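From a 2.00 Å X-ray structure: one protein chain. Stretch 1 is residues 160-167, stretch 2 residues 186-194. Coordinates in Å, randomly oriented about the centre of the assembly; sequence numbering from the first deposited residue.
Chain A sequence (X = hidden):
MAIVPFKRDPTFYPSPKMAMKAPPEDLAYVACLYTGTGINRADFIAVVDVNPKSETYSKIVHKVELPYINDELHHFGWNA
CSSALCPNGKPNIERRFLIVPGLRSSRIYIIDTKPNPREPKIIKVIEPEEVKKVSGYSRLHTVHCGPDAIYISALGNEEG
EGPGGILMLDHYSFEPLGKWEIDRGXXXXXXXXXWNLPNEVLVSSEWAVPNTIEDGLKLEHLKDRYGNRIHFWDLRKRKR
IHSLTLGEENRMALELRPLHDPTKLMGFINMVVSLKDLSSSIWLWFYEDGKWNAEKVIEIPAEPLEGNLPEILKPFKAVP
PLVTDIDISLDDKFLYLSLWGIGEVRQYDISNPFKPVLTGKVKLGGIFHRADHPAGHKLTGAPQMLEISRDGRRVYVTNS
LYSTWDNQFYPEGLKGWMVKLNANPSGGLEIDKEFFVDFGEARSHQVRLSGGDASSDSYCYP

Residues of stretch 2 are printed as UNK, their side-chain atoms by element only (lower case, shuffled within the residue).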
# COMPACT_ATOMS: atom_id res chain seq x y z
N GLY A 160 9.36 2.83 19.93
CA GLY A 160 8.86 3.86 19.04
C GLY A 160 9.97 4.56 18.27
O GLY A 160 9.71 5.47 17.49
N GLU A 161 11.21 4.15 18.52
CA GLU A 161 12.36 4.71 17.80
C GLU A 161 12.75 3.67 16.75
O GLU A 161 11.88 2.93 16.27
CB GLU A 161 13.53 4.98 18.76
CG GLU A 161 13.22 6.04 19.83
CD GLU A 161 12.85 7.39 19.24
OE1 GLU A 161 12.06 8.13 19.87
OE2 GLU A 161 13.34 7.72 18.14
N GLY A 162 14.03 3.59 16.40
CA GLY A 162 14.46 2.63 15.41
C GLY A 162 15.60 1.75 15.91
O GLY A 162 16.05 1.92 17.04
N PRO A 163 16.13 0.84 15.08
CA PRO A 163 15.72 0.57 13.70
C PRO A 163 14.36 -0.10 13.58
O PRO A 163 13.92 -0.82 14.48
CB PRO A 163 16.82 -0.36 13.18
CG PRO A 163 17.99 -0.08 14.10
CD PRO A 163 17.31 0.04 15.43
N GLY A 164 13.68 0.16 12.47
CA GLY A 164 12.42 -0.48 12.21
C GLY A 164 12.87 -1.60 11.30
O GLY A 164 14.08 -1.77 11.09
N GLY A 165 11.94 -2.38 10.75
CA GLY A 165 12.38 -3.45 9.87
C GLY A 165 11.30 -4.42 9.48
O GLY A 165 10.14 -4.05 9.39
N ILE A 166 11.70 -5.66 9.24
CA ILE A 166 10.77 -6.69 8.80
C ILE A 166 10.81 -7.92 9.71
O ILE A 166 11.88 -8.44 10.03
CB ILE A 166 11.11 -7.14 7.36
CG1 ILE A 166 11.06 -5.92 6.43
CG2 ILE A 166 10.16 -8.24 6.91
CD1 ILE A 166 11.76 -6.14 5.09
N LEU A 167 9.63 -8.38 10.12
CA LEU A 167 9.54 -9.57 10.96
C LEU A 167 8.85 -10.64 10.13
O LEU A 167 8.26 -10.34 9.09
CB LEU A 167 8.73 -9.31 12.23
CG LEU A 167 7.25 -8.97 12.06
CD1 LEU A 167 6.41 -9.91 12.90
CD2 LEU A 167 7.02 -7.53 12.48
N UNK A 186 23.64 -0.03 7.60
CA UNK A 186 23.20 1.19 8.27
C UNK A 186 21.73 1.52 8.04
O UNK A 186 21.31 2.66 8.21
c UNK A 186 23.92 2.82 6.44
c UNK A 186 24.10 2.37 7.88
o UNK A 186 23.20 2.15 5.66
o UNK A 186 24.51 3.87 6.09
N UNK A 187 20.94 0.53 7.65
CA UNK A 187 19.51 0.75 7.46
C UNK A 187 18.93 0.98 8.86
O UNK A 187 19.24 0.24 9.79
o UNK A 187 15.78 -0.60 8.68
c UNK A 187 16.74 -1.09 8.09
c UNK A 187 18.85 -0.47 6.81
c UNK A 187 17.32 -0.44 6.84
n UNK A 187 17.33 -2.21 8.48
N UNK A 188 18.09 2.00 8.99
CA UNK A 188 17.49 2.32 10.28
C UNK A 188 15.99 2.56 10.14
O UNK A 188 15.18 2.00 10.89
c UNK A 188 18.28 3.50 13.40
c UNK A 188 16.85 4.90 14.73
c UNK A 188 17.85 3.94 14.65
c UNK A 188 18.20 3.54 10.87
o UNK A 188 16.43 5.35 15.95
c UNK A 188 17.72 4.00 12.22
c UNK A 188 16.28 5.42 13.57
c UNK A 188 16.71 4.96 12.33
N UNK A 189 15.62 3.37 9.16
CA UNK A 189 14.22 3.67 8.88
C UNK A 189 13.59 2.56 8.04
O UNK A 189 14.29 1.75 7.44
c UNK A 189 13.72 6.29 8.86
c UNK A 189 14.12 5.00 8.12
c UNK A 189 14.41 7.46 8.16
c UNK A 189 14.06 6.24 10.33
N UNK A 190 12.26 2.52 8.00
CA UNK A 190 11.55 1.51 7.23
C UNK A 190 10.17 2.03 6.85
O UNK A 190 9.78 3.14 7.25
c UNK A 190 11.39 0.22 8.07
N UNK A 191 9.46 1.25 6.04
CA UNK A 191 8.08 1.58 5.65
C UNK A 191 7.46 0.44 4.85
O UNK A 191 6.70 -0.36 5.39
c UNK A 191 6.64 3.24 4.39
c UNK A 191 4.78 3.30 2.81
c UNK A 191 6.12 2.99 3.12
c UNK A 191 4.47 4.14 5.04
c UNK A 191 8.04 2.83 4.79
c UNK A 191 5.79 3.83 5.34
o UNK A 191 2.67 4.20 3.51
c UNK A 191 3.97 3.88 3.78
N UNK A 192 7.97 0.25 3.64
CA UNK A 192 7.43 -0.79 2.77
C UNK A 192 8.56 -1.69 2.32
O UNK A 192 9.73 -1.43 2.60
c UNK A 192 6.72 -0.17 1.54
o UNK A 192 5.36 -2.11 1.27
c UNK A 192 5.99 -1.21 0.69
o UNK A 192 6.05 -1.11 -0.55
N UNK A 193 8.22 -2.77 1.63
CA UNK A 193 9.22 -3.70 1.13
C UNK A 193 8.56 -4.65 0.16
O UNK A 193 7.34 -4.82 0.17
c UNK A 193 9.82 -4.55 2.27
c UNK A 193 9.09 -6.97 2.28
c UNK A 193 8.91 -5.67 2.75
c UNK A 193 8.25 -8.01 2.70
c UNK A 193 7.88 -5.42 3.65
c UNK A 193 7.21 -7.75 3.60
c UNK A 193 7.03 -6.46 4.07
N UNK A 194 9.37 -5.24 -0.70
CA UNK A 194 8.89 -6.26 -1.61
C UNK A 194 10.10 -7.00 -2.15
O UNK A 194 11.20 -6.86 -1.61
c UNK A 194 5.09 -7.86 -3.87
c UNK A 194 8.00 -5.72 -2.75
c UNK A 194 3.28 -6.98 -5.11
c UNK A 194 3.87 -8.06 -4.51
c UNK A 194 5.11 -5.50 -4.45
c UNK A 194 6.96 -6.77 -3.09
c UNK A 194 3.88 -5.71 -5.09
c UNK A 194 7.01 -8.09 -2.74
c UNK A 194 5.74 -6.60 -3.83
n UNK A 194 5.89 -8.75 -3.20
O HOH W 1 14.83 7.41 16.07

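Position 186 carries two side-chain carbons, the second bearing two oxygens, and touches nothing on stretch 1. This short carboxylate is Asp186, exposed, a natural setting for a charged group.

At position 187 three carbons run in a chain, and the third holds one oxygen and one nitrogen. The CA-to-CB bond points sideways, but the end of the side chain comes nearer, reaching the carbonyl of Gly164. This terminal amide identifies Gln187. The modelled Gln187 OE1 lies 3.2 Å from Gly164 O, though the amide is probably turned over in the model.

Position 188 shows one carbon, then a six-carbon ring bearing an oxygen. Pro163 CA sits over one face of the ring, and the oxygen reaches Gly162 N. A phenol fits: Tyr188. Pro163 CA is 4.2 Å from the centroid of the Tyr188 ring, in a CH-pi contact, and Pro163 CG approaches Tyr188 CD2 at 3.7 Å. An aromatic face suits a proline, which offers C-H groups rather than a backbone N-H. At the ring's tip, Tyr188 OH accepts a weak hydrogen bond from Gly162 N (3.0 Å, 131°). A water joins the same hydroxyl to the acid of Glu161, its O lying 2.6 Å from Tyr188 OH and donating to Glu161 OE2, also at 2.6 Å.

Four carbons forked at the second, directed away and free of stretch 1, mark position 189 as Leu189, whose partly exposed side chain leaves the contact to its backbone neighbours.

At position 190 a single carbon points toward stretch 1 and lies against the backbone of Gly165: Ala190. With Ala190 CB 3.8 Å from Gly165 N, this small methyl packs directly against the glycine.

Position 191 has one carbon and a six-carbon ring with an oxygen, directed away: Tyr191, a large aromatic that can fill buried space beyond this contact. Position 192 has two carbons, the second with two oxygens, also directed away: Asp192, buried, with both oxygens hydrogen-bonded elsewhere in the structure.

At position 193 one carbon leads to an all-carbon six-membered ring directed toward stretch 1, with Ile166 CG1 over one face: Phe193. Ile166 CD1 comes within 3.7 Å of Phe193 CG, an apolar pairing suited to this buried site.

At position 194 one carbon leads to fused five- and six-membered rings of eight carbons and one nitrogen, directed away: Trp194, whose bulk can occupy buried space beyond stretch 1.

The contact is anchored by the backbone hydrogen bond from Gly164 N to Tyr188 O (2.9 Å, 163°). Around it, Tyr188 packs on Pro163 and Phe193 on Ile166. Gly162 leaves room for the tyrosine ring: an ideal CB there would clash with Tyr188 CE1.

Stretch 2, residues 186-194: DQYLAYDFW
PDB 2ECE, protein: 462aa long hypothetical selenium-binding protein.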